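Local coordinates for OLD nuclease (Thermus scotoductus, PDB 6P74), which degrades linear and supercoiled double-stranded DNA in the 5' to 3' direction with divalent metal ions and also hydrolyses ATP in a DNA-stimulated manner, at residues A[177-181]-A[219-224]; A[269-273]-A[302-306]; A[322-326]-A[335-339]. All coordinates share one frame; numbering follows the deposited sequence.

In the fold
The three contacts follow in numerical order along the chain. Contact 1 lies in the dimerization domain, about 41 Å from the centre of the chain, where helix 170-184 meets strand 217-220 beside the second subunit. Contacts 2 and 3 belong to the mixed six-stranded sheet of the ATPase domain: contact 2 joins strands 272-276 and 304-308, contact 3 strands 323-328 and 334-337, and strand 23-27, which leads into the probable ATP-binding P-loop, runs between the two pairs. Their centres are about 20 Å apart, whereas that of contact 1 is about 34 Å from contact 2 and 50 Å from contact 3. The dimerization region thus lies well away from the probable nucleotide site.

Contact 1: A[177-181]-A[219-224]; sequences YEQAM and FGFADP
Tyr177 reaches from its helix to the backbone of 219-224, where its hydroxyl accepts two N-H groups. Phe221 N lies at the ring edge, in the ring plane, and donates to Tyr177 OH at 2.9 Å; Ala222 N gives the same oxygen a weaker, more bent bond of 3.3 Å (133° at the hydrogen). With chi1 at 171°, CG points opposite the backbone N and the ring leaves the helix towards 219-224. Tyr177 CE1 closes on Phe221 CD1 at 3.4 Å, near the tyrosine plane, with the two rings almost perpendicular at 85°. One turn on, Met181 bends at chi2 and chi3, and its SD lies 4.2 Å from the Phe221 ring centroid, an oblique Met-aromatic contact. The helix thereby packs against residues 219-220 and the loop that follows, inside the dimerization domain. Met181 SD passes 3.7 Å from Gly220 CA, and its CE comes within 3.5 Å of Phe219 O. Diagonally across the tyrosine ring from CE1, Pro224 CB sits 4.1 Å from Tyr177 CD2. Glu193 accepts a bond from Phe219 N, and Glu178 bridges to Arg185. Phe219 and Gly220 pair antiparallel with a strand of the second subunit, whose Gln234 bonds Ala222 O.

Contact 2: A[269-273]-A[302-306]; sequences KIGTV and QCQII
Thr272 has OG1 anti to its carbonyl carbon (chi1 -63°), and Gln304 has CG anti to its backbone N and an extended chain beyond it, which lays the two side chains side by side and pointing the same way. Thr272 OG1 donates to Gln304 OE1 at 2.7 Å, in the amide plane and on a lone pair. The Gln304 amide is held at both ends, since OE1 also accepts from Leu2 N and NE2 donates to Gly21 O; together these bonds fix its rotation. On the other side of the sheet, Ile305 turns its CD1 onto Val273 CB at 3.7 Å. The backbones pair as parallel strands, with bonds from Gln304 N to Gly271 O, Val273 N to Gln304 O and Ile306 N to Val273 O, each 2.8 Å. Earlier in both segments, Ile270 N donates to Gln302 O at 3.0 Å. Beside it Ile270 CG1 presses on Cys303 CB at 3.5 Å, tighter than usual for two carbons. Helix 284-299 links the two strands and covers the Ile305 side through Leu294, completing a beta-alpha-beta crossover in the P-loop ATPase domain.

Contact 3: A[322-326]-A[335-339]; sequences ALRLV and VVSYV. With SO4 (sulfate ion), chain G.
Val326 and Val336 lie side by side in a beta hairpin at one edge of the mixed ATPase sheet, pointing the same way with their CG2 atoms 3.9 Å apart. They form a non-hydrogen-bonded antiparallel pair. The neighbouring pair, Leu325 and Ser337, directs its side chains to the opposite face and is hydrogen-bonded, Leu325 N to Ser337 O and Ser337 N to Leu325 O, both 2.8 Å. Leu422 and Ile424, in the Toprim region, pack against Leu325, joining this face of the hairpin to that domain. Val326 rests on Ile26 of strand 23-27, and its side chain comes within about 4 Å of Gly33 in the probable ATP-binding P-loop.

Arg324 and Tyr338 cross at a slant, guanidinium and ring planes 54° apart. The arginine chain turns at chi2 (-71°), and its CD packs on Tyr338 CB at 3.8 Å. This bend carries NH1 back over its own strand, where it donates to Leu323 O at 2.9 Å; the acceptor lies in the guanidinium plane, but the nitrogen stands far above the carbonyl plane. Glu321 O also accepts from NH1, and Pro19 O from NE, so three backbone oxygens hold the group.

Tyr338 has its CG between its backbone N and carbonyl carbon (chi1 53°), which turns the ring over a sulfate, probably from the crystallisation liquor. Tyr338 N gives the ion two weak bonds, to O2 and O3. A water bridges the strands, donating to Leu325 O and Val335 O and bonding Ser337 OG at 2.7 Å. Sulfate O2 stands 3.3 Å above the plane of the Tyr338 ring, over its centre.

Contact 1: A[177-181]-A[219-224]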
ATOM      1  N   TYR A 177      27.643 -21.383 -16.392  1.00 95.95           N
ATOM      2  CA  TYR A 177      26.262 -20.912 -16.330  1.00 95.14           C
ATOM      3  C   TYR A 177      25.510 -21.222 -17.629  1.00 95.62           C
ATOM      4  O   TYR A 177      24.418 -21.809 -17.601  1.00 84.57           O
ATOM      5  CB  TYR A 177      26.233 -19.416 -16.017  1.00 86.73           C
ATOM      6  CG  TYR A 177      24.853 -18.828 -16.159  1.00 91.18           C
ATOM      7  CD1 TYR A 177      23.915 -18.942 -15.124  1.00 90.18           C
ATOM      8  CD2 TYR A 177      24.473 -18.180 -17.331  1.00 89.42           C
ATOM      9  CE1 TYR A 177      22.656 -18.423 -15.255  1.00 86.96           C
ATOM     10  CE2 TYR A 177      23.205 -17.655 -17.468  1.00 87.28           C
ATOM     11  CZ  TYR A 177      22.303 -17.776 -16.431  1.00 86.15           C
ATOM     12  OH  TYR A 177      21.041 -17.257 -16.559  1.00 86.59           O
ATOM     13  N   GLU A 178      26.085 -20.843 -18.780  1.00 97.39           N
ATOM     14  CA  GLU A 178      25.453 -21.141 -20.066  1.00 99.60           C
ATOM     15  C   GLU A 178      25.275 -22.639 -20.263  1.00 96.77           C
ATOM     16  O   GLU A 178      24.258 -23.091 -20.804  1.00 98.77           O
ATOM     17  CB  GLU A 178      26.282 -20.565 -21.215  1.00107.82           C
ATOM     18  CG  GLU A 178      26.327 -19.050 -21.248  1.00113.29           C
ATOM     19  CD  GLU A 178      24.944 -18.423 -21.317  1.00113.60           C
ATOM     20  OE1 GLU A 178      24.777 -17.301 -20.789  1.00114.53           O
ATOM     21  OE2 GLU A 178      24.028 -19.055 -21.894  1.00111.42           O
ATOM     22  N   GLN A 179      26.268 -23.422 -19.849  1.00 86.70           N
ATOM     23  CA  GLN A 179      26.156 -24.871 -19.909  1.00101.15           C
ATOM     24  C   GLN A 179      24.916 -25.358 -19.168  1.00100.53           C
ATOM     25  O   GLN A 179      24.223 -26.276 -19.627  1.00103.24           O
ATOM     26  CB  GLN A 179      27.433 -25.484 -19.327  1.00107.90           C
ATOM     27  CG  GLN A 179      27.619 -26.968 -19.493  1.00112.01           C
ATOM     28  CD  GLN A 179      28.982 -27.406 -18.969  1.00119.98           C
ATOM     29  OE1 GLN A 179      29.989 -26.739 -19.216  1.00121.57           O
ATOM     30  NE2 GLN A 179      29.016 -28.513 -18.222  1.00121.72           N
ATOM     31  N   ALA A 180      24.613 -24.753 -18.020  1.00100.28           N
ATOM     32  CA  ALA A 180      23.423 -25.147 -17.277  1.00 95.08           C
ATOM     33  C   ALA A 180      22.156 -24.649 -17.958  1.00 88.79           C
ATOM     34  O   ALA A 180      21.146 -25.360 -17.997  1.00 88.65           O
ATOM     35  CB  ALA A 180      23.507 -24.634 -15.843  1.00 91.57           C
ATOM     36  N   MET A 181      22.184 -23.427 -18.499  1.00 85.40           N
ATOM     37  CA  MET A 181      21.016 -22.926 -19.219  1.00 89.95           C
ATOM     38  C   MET A 181      20.688 -23.781 -20.441  1.00 94.15           C
ATOM     39  O   MET A 181      19.515 -23.907 -20.810  1.00 92.11           O
ATOM     40  CB  MET A 181      21.227 -21.467 -19.629  1.00 88.92           C
ATOM     41  CG  MET A 181      20.881 -20.464 -18.538  1.00 94.59           C
ATOM     42  SD  MET A 181      19.162 -20.585 -17.957  1.00 93.91           S
ATOM     43  CE  MET A 181      18.287 -20.164 -19.464  1.00 94.10           C
ATOM     44  N   PHE A 219      15.387 -16.102 -21.268  1.00 82.33           N
ATOM     45  CA  PHE A 219      15.300 -16.743 -19.967  1.00 85.46           C
ATOM     46  C   PHE A 219      16.678 -16.828 -19.303  1.00 90.77           C
ATOM     47  O   PHE A 219      17.722 -16.704 -19.951  1.00 91.23           O
ATOM     48  CB  PHE A 219      14.717 -18.148 -20.113  1.00 84.66           C
ATOM     49  CG  PHE A 219      13.233 -18.184 -20.393  1.00 79.64           C
ATOM     50  CD1 PHE A 219      12.340 -17.475 -19.605  1.00 80.31           C
ATOM     51  CD2 PHE A 219      12.733 -18.963 -21.434  1.00 78.12           C
ATOM     52  CE1 PHE A 219      10.963 -17.524 -19.862  1.00 79.83           C
ATOM     53  CE2 PHE A 219      11.368 -19.020 -21.691  1.00 75.35           C
ATOM     54  CZ  PHE A 219      10.482 -18.313 -20.900  1.00 71.49           C
ATOM     55  N   GLY A 220      16.667 -17.058 -17.997  1.00 93.34           N
ATOM     56  CA  GLY A 220      17.885 -17.225 -17.230  1.00 94.16           C
ATOM     57  C   GLY A 220      17.608 -17.006 -15.758  1.00 93.19           C
ATOM     58  O   GLY A 220      16.497 -16.640 -15.361  1.00 92.70           O
ATOM     59  N   PHE A 221      18.646 -17.242 -14.939  1.00 89.19           N
ATOM     60  CA  PHE A 221      18.535 -16.910 -13.521  1.00 93.14           C
ATOM     61  C   PHE A 221      19.719 -16.106 -13.005  1.00 98.23           C
ATOM     62  O   PHE A 221      19.946 -16.072 -11.791  1.00100.10           O
ATOM     63  CB  PHE A 221      18.342 -18.151 -12.645  1.00 92.17           C
ATOM     64  CG  PHE A 221      18.855 -19.391 -13.242  1.00 98.14           C
ATOM     65  CD1 PHE A 221      20.214 -19.656 -13.247  1.00106.44           C
ATOM     66  CD2 PHE A 221      17.982 -20.310 -13.793  1.00102.51           C
ATOM     67  CE1 PHE A 221      20.698 -20.818 -13.811  1.00112.57           C
ATOM     68  CE2 PHE A 221      18.450 -21.472 -14.363  1.00104.96           C
ATOM     69  CZ  PHE A 221      19.814 -21.729 -14.374  1.00112.76           C
ATOM     70  N   ALA A 222      20.459 -15.433 -13.881  1.00 96.05           N
ATOM     71  CA  ALA A 222      21.493 -14.540 -13.379  1.00 92.41           C
ATOM     72  C   ALA A 222      22.053 -13.740 -14.537  1.00 96.37           C
ATOM     73  O   ALA A 222      22.010 -14.184 -15.687  1.00105.50           O
ATOM     74  CB  ALA A 222      22.591 -15.313 -12.636  1.00 89.25           C
ATOM     75  N   ASP A 223      22.575 -12.555 -14.220  1.00 94.64           N
ATOM     76  CA  ASP A 223      23.449 -11.864 -15.160  1.00 94.79           C
ATOM     77  C   ASP A 223      24.819 -12.516 -15.014  1.00 94.34           C
ATOM     78  O   ASP A 223      25.478 -12.344 -13.978  1.00 90.41           O
ATOM     79  CB  ASP A 223      23.516 -10.366 -14.854  1.00101.15           C
ATOM     80  CG  ASP A 223      24.240  -9.567 -15.941  1.00113.08           C
ATOM     81  OD1 ASP A 223      25.254 -10.051 -16.493  1.00114.23           O
ATOM     82  OD2 ASP A 223      23.784  -8.440 -16.241  1.00119.05           O
ATOM     83  N   PRO A 224      25.273 -13.291 -16.002  1.00 93.49           N
ATOM     84  CA  PRO A 224      26.577 -13.965 -15.858  1.00 96.19           C
ATOM     85  C   PRO A 224      27.734 -13.001 -15.681  1.00105.18           C
ATOM     86  O   PRO A 224      28.766 -13.392 -15.121  1.00108.66           O
ATOM     87  CB  PRO A 224      26.707 -14.783 -17.152  1.00 93.24           C
ATOM     88  CG  PRO A 224      25.707 -14.187 -18.097  1.00 93.68           C
ATOM     89  CD  PRO A 224      24.594 -13.634 -17.261  1.00 89.62           C
TER

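Contact 2: A[269-273]-A[302-306]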
ATOM      1  N   LYS A 269      30.861  -0.139   7.372  1.00108.93           N
ATOM      2  CA  LYS A 269      29.755   0.783   7.569  1.00 97.95           C
ATOM      3  C   LYS A 269      28.723   0.593   6.462  1.00 94.46           C
ATOM      4  O   LYS A 269      29.074   0.401   5.295  1.00100.49           O
ATOM      5  CB  LYS A 269      30.278   2.225   7.589  1.00 97.15           C
ATOM      6  CG  LYS A 269      31.311   2.515   8.690  1.00 96.54           C
ATOM      7  CD  LYS A 269      31.408   4.009   8.978  1.00 96.47           C
ATOM      8  CE  LYS A 269      31.791   4.294  10.433  1.00 98.60           C
ATOM      9  NZ  LYS A 269      33.251   4.112  10.665  1.00101.88           N
ATOM     10  N   ILE A 270      27.439   0.644   6.825  1.00 89.92           N
ATOM     11  CA  ILE A 270      26.390   0.380   5.846  1.00 85.08           C
ATOM     12  C   ILE A 270      25.344   1.486   5.809  1.00 79.88           C
ATOM     13  O   ILE A 270      24.334   1.367   5.111  1.00 83.83           O
ATOM     14  CB  ILE A 270      25.732  -0.986   6.103  1.00 87.83           C
ATOM     15  CG1 ILE A 270      25.080  -1.022   7.480  1.00 88.19           C
ATOM     16  CG2 ILE A 270      26.767  -2.099   5.970  1.00 95.33           C
ATOM     17  CD1 ILE A 270      24.298  -2.282   7.743  1.00 81.82           C
ATOM     18  N   GLY A 271      25.572   2.575   6.538  1.00 77.80           N
ATOM     19  CA  GLY A 271      24.673   3.711   6.437  1.00 75.00           C
ATOM     20  C   GLY A 271      23.340   3.500   7.133  1.00 78.36           C
ATOM     21  O   GLY A 271      23.287   2.900   8.211  1.00 75.44           O
ATOM     22  N   THR A 272      22.262   3.972   6.516  1.00 72.93           N
ATOM     23  CA  THR A 272      20.975   4.082   7.173  1.00 71.58           C
ATOM     24  C   THR A 272      20.042   2.972   6.726  1.00 70.79           C
ATOM     25  O   THR A 272      19.822   2.777   5.526  1.00 74.49           O
ATOM     26  CB  THR A 272      20.324   5.437   6.899  1.00 70.66           C
ATOM     27  OG1 THR A 272      21.143   6.471   7.454  1.00 72.16           O
ATOM     28  CG2 THR A 272      18.918   5.480   7.557  1.00 70.79           C
ATOM     29  N   VAL A 273      19.461   2.287   7.707  1.00 68.80           N
ATOM     30  CA  VAL A 273      18.537   1.179   7.503  1.00 71.75           C
ATOM     31  C   VAL A 273      17.230   1.529   8.194  1.00 63.05           C
ATOM     32  O   VAL A 273      17.227   1.963   9.346  1.00 70.18           O
ATOM     33  CB  VAL A 273      19.093  -0.143   8.069  1.00 71.74           C
ATOM     34  CG1 VAL A 273      18.153  -1.286   7.754  1.00 69.01           C
ATOM     35  CG2 VAL A 273      20.491  -0.413   7.541  1.00 69.05           C
ATOM     36  N   GLN A 302      28.463   2.017  13.066  1.00 89.20           N
ATOM     37  CA  GLN A 302      28.536   1.222  11.854  1.00 83.22           C
ATOM     38  C   GLN A 302      27.290   1.340  10.991  1.00 79.40           C
ATOM     39  O   GLN A 302      27.307   0.910   9.834  1.00 79.08           O
ATOM     40  CB  GLN A 302      28.762  -0.247  12.222  1.00 82.92           C
ATOM     41  CG  GLN A 302      28.804  -1.181  11.041  1.00 84.56           C
ATOM     42  CD  GLN A 302      29.104  -2.604  11.464  1.00 92.40           C
ATOM     43  OE1 GLN A 302      29.042  -2.939  12.653  1.00 94.30           O
ATOM     44  NE2 GLN A 302      29.450  -3.447  10.498  1.00 94.06           N
ATOM     45  N   CYS A 303      26.210   1.892  11.526  1.00 81.46           N
ATOM     46  CA  CYS A 303      25.015   2.153  10.739  1.00 81.64           C
ATOM     47  C   CYS A 303      24.077   3.001  11.584  1.00 75.88           C
ATOM     48  O   CYS A 303      24.323   3.252  12.767  1.00 79.91           O
ATOM     49  CB  CYS A 303      24.326   0.859  10.316  1.00 88.14           C
ATOM     50  SG  CYS A 303      23.605   0.014  11.712  1.00 95.22           S
ATOM     51  N   GLN A 304      22.997   3.437  10.956  1.00 72.37           N
ATOM     52  CA  GLN A 304      21.895   4.083  11.641  1.00 75.24           C
ATOM     53  C   GLN A 304      20.651   3.239  11.402  1.00 72.28           C
ATOM     54  O   GLN A 304      20.382   2.853  10.260  1.00 74.89           O
ATOM     55  CB  GLN A 304      21.705   5.514  11.131  1.00 70.36           C
ATOM     56  CG  GLN A 304      20.353   6.109  11.494  1.00 65.86           C
ATOM     57  CD  GLN A 304      20.158   7.496  10.924  1.00 67.64           C
ATOM     58  OE1 GLN A 304      20.466   7.745   9.750  1.00 70.27           O
ATOM     59  NE2 GLN A 304      19.635   8.417  11.752  1.00 59.87           N
ATOM     60  N   ILE A 305      19.911   2.929  12.470  1.00 69.25           N
ATOM     61  CA  ILE A 305      18.705   2.098  12.378  1.00 64.11           C
ATOM     62  C   ILE A 305      17.500   2.940  12.764  1.00 64.46           C
ATOM     63  O   ILE A 305      17.442   3.490  13.872  1.00 65.20           O
ATOM     64  CB  ILE A 305      18.784   0.845  13.270  1.00 71.74           C
ATOM     65  CG1 ILE A 305      20.037   0.039  12.965  1.00 74.50           C
ATOM     66  CG2 ILE A 305      17.574  -0.042  13.041  1.00 69.71           C
ATOM     67  CD1 ILE A 305      19.986  -0.612  11.598  1.00 77.51           C
ATOM     68  N   ILE A 306      16.529   3.018  11.867  1.00 62.24           N
ATOM     69  CA  ILE A 306      15.275   3.702  12.117  1.00 63.33           C
ATOM     70  C   ILE A 306      14.175   2.671  11.944  1.00 70.11           C
ATOM     71  O   ILE A 306      14.107   2.014  10.902  1.00 70.50           O
ATOM     72  CB  ILE A 306      15.071   4.880  11.155  1.00 66.25           C
ATOM     73  CG1 ILE A 306      16.181   5.918  11.328  1.00 68.57           C
ATOM     74  CG2 ILE A 306      13.674   5.495  11.315  1.00 54.87           C
ATOM     75  CD1 ILE A 306      16.125   7.011  10.265  1.00 68.44           C
TER

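Contact 3: A[322-326]-A[335-339]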
ATOM      1  N   ALA A 322      16.284   7.431  21.963  1.00 63.69           N
ATOM      2  CA  ALA A 322      15.822   6.813  20.720  1.00 69.94           C
ATOM      3  C   ALA A 322      14.321   6.973  20.493  1.00 71.29           C
ATOM      4  O   ALA A 322      13.867   6.884  19.346  1.00 70.67           O
ATOM      5  CB  ALA A 322      16.167   5.330  20.710  1.00 66.96           C
ATOM      6  N   LEU A 323      13.561   7.260  21.547  1.00 66.52           N
ATOM      7  CA  LEU A 323      12.117   7.111  21.521  1.00 57.59           C
ATOM      8  C   LEU A 323      11.431   8.242  20.781  1.00 61.81           C
ATOM      9  O   LEU A 323      11.725   9.425  21.006  1.00 68.95           O
ATOM     10  CB  LEU A 323      11.583   7.024  22.946  1.00 61.21           C
ATOM     11  CG  LEU A 323      11.964   5.714  23.644  1.00 60.35           C
ATOM     12  CD1 LEU A 323      11.516   5.698  25.099  1.00 57.27           C
ATOM     13  CD2 LEU A 323      11.424   4.505  22.866  1.00 61.20           C
ATOM     14  N   ARG A 324      10.517   7.861  19.891  1.00 62.15           N
ATOM     15  CA  ARG A 324       9.572   8.762  19.249  1.00 63.90           C
ATOM     16  C   ARG A 324       8.204   8.122  19.372  1.00 64.10           C
ATOM     17  O   ARG A 324       8.007   6.997  18.895  1.00 64.56           O
ATOM     18  CB  ARG A 324       9.897   8.984  17.758  1.00 65.51           C
ATOM     19  CG  ARG A 324      11.344   9.276  17.424  1.00 66.49           C
ATOM     20  CD  ARG A 324      11.745  10.657  17.895  1.00 66.41           C
ATOM     21  NE  ARG A 324      13.111  10.929  17.481  1.00 73.27           N
ATOM     22  CZ  ARG A 324      14.179  10.676  18.225  1.00 67.68           C
ATOM     23  NH1 ARG A 324      14.036  10.163  19.449  1.00 55.02           N
ATOM     24  NH2 ARG A 324      15.380  10.938  17.738  1.00 64.64           N
ATOM     25  N   LEU A 325       7.255   8.832  19.976  1.00 62.87           N
ATOM     26  CA  LEU A 325       5.902   8.307  20.165  1.00 64.72           C
ATOM     27  C   LEU A 325       4.929   9.087  19.287  1.00 62.71           C
ATOM     28  O   LEU A 325       4.874  10.321  19.356  1.00 66.89           O
ATOM     29  CB  LEU A 325       5.508   8.352  21.647  1.00 66.84           C
ATOM     30  CG  LEU A 325       4.079   8.040  22.098  1.00 73.14           C
ATOM     31  CD1 LEU A 325       3.602   6.702  21.610  1.00 76.48           C
ATOM     32  CD2 LEU A 325       4.027   8.071  23.616  1.00 80.37           C
ATOM     33  N   VAL A 326       4.181   8.370  18.450  1.00 66.86           N
ATOM     34  CA  VAL A 326       3.364   8.956  17.387  1.00 71.23           C
ATOM     35  C   VAL A 326       1.906   8.603  17.647  1.00 77.18           C
ATOM     36  O   VAL A 326       1.577   7.429  17.851  1.00 77.27           O
ATOM     37  CB  VAL A 326       3.798   8.459  15.991  1.00 72.42           C
ATOM     38  CG1 VAL A 326       2.904   9.058  14.877  1.00 73.79           C
ATOM     39  CG2 VAL A 326       5.245   8.796  15.719  1.00 69.61           C
ATOM     40  N   VAL A 335       0.739  13.843  16.084  1.00 70.46           N
ATOM     41  CA  VAL A 335       1.630  14.539  16.990  1.00 74.13           C
ATOM     42  C   VAL A 335       2.724  13.545  17.324  1.00 74.21           C
ATOM     43  O   VAL A 335       2.438  12.362  17.525  1.00 67.60           O
ATOM     44  CB  VAL A 335       0.868  15.006  18.256  1.00 75.32           C
ATOM     45  CG1 VAL A 335       1.811  15.417  19.362  1.00 69.00           C
ATOM     46  CG2 VAL A 335      -0.078  16.151  17.895  1.00 84.03           C
ATOM     47  N   VAL A 336       3.974  13.995  17.320  1.00 77.79           N
ATOM     48  CA  VAL A 336       5.110  13.152  17.672  1.00 68.14           C
ATOM     49  C   VAL A 336       5.741  13.692  18.942  1.00 67.16           C
ATOM     50  O   VAL A 336       5.948  14.902  19.068  1.00 76.10           O
ATOM     51  CB  VAL A 336       6.151  13.105  16.547  1.00 69.49           C
ATOM     52  CG1 VAL A 336       7.297  12.175  16.939  1.00 64.90           C
ATOM     53  CG2 VAL A 336       5.505  12.690  15.248  1.00 74.94           C
ATOM     54  N   SER A 337       6.077  12.796  19.869  1.00 57.74           N
ATOM     55  CA  SER A 337       6.682  13.150  21.146  1.00 59.93           C
ATOM     56  C   SER A 337       8.023  12.455  21.293  1.00 61.30           C
ATOM     57  O   SER A 337       8.218  11.353  20.777  1.00 65.40           O
ATOM     58  CB  SER A 337       5.793  12.732  22.348  1.00 66.62           C
ATOM     59  OG  SER A 337       4.446  13.063  22.109  1.00 73.89           O
ATOM     60  N   TYR A 338       8.915  13.087  22.054  1.00 66.87           N
ATOM     61  CA  TYR A 338      10.288  12.638  22.270  1.00 66.25           C
ATOM     62  C   TYR A 338      10.912  13.517  23.345  1.00 69.97           C
ATOM     63  O   TYR A 338      10.409  14.602  23.651  1.00 71.74           O
ATOM     64  CB  TYR A 338      11.118  12.700  20.978  1.00 68.25           C
ATOM     65  CG  TYR A 338      11.093  14.055  20.294  1.00 65.55           C
ATOM     66  CD1 TYR A 338      11.979  15.066  20.668  1.00 65.72           C
ATOM     67  CD2 TYR A 338      10.181  14.330  19.294  1.00 66.46           C
ATOM     68  CE1 TYR A 338      11.953  16.320  20.069  1.00 70.60           C
ATOM     69  CE2 TYR A 338      10.154  15.591  18.664  1.00 76.83           C
ATOM     70  CZ  TYR A 338      11.050  16.581  19.053  1.00 76.69           C
ATOM     71  OH  TYR A 338      11.031  17.835  18.449  1.00 74.44           O
ATOM     72  N   VAL A 339      12.009  13.033  23.922  1.00 63.71           N
ATOM     73  CA  VAL A 339      12.745  13.843  24.883  1.00 62.18           C
ATOM     74  C   VAL A 339      13.420  14.990  24.134  1.00 67.79           C
ATOM     75  O   VAL A 339      14.201  14.768  23.202  1.00 68.52           O
ATOM     76  CB  VAL A 339      13.767  12.999  25.651  1.00 62.24           C
ATOM     77  CG1 VAL A 339      14.423  13.847  26.703  1.00 68.96           C
ATOM     78  CG2 VAL A 339      13.089  11.794  26.310  1.00 56.75           C
TER
HETATM   79  S   SO4 G 606       7.817  16.932  22.420  1.00209.09           S
HETATM   80  O1  SO4 G 606       7.865  17.882  23.526  1.00212.09           O
HETATM   81  O2  SO4 G 606       9.176  16.519  22.092  1.00210.69           O
HETATM   82  O3  SO4 G 606       7.037  15.767  22.827  1.00211.25           O
HETATM   83  O4  SO4 G 606       7.206  17.559  21.252  1.00205.40           O
HETATM   84  O   HOH W   1       2.615  11.952  20.444  1.00 69.83           O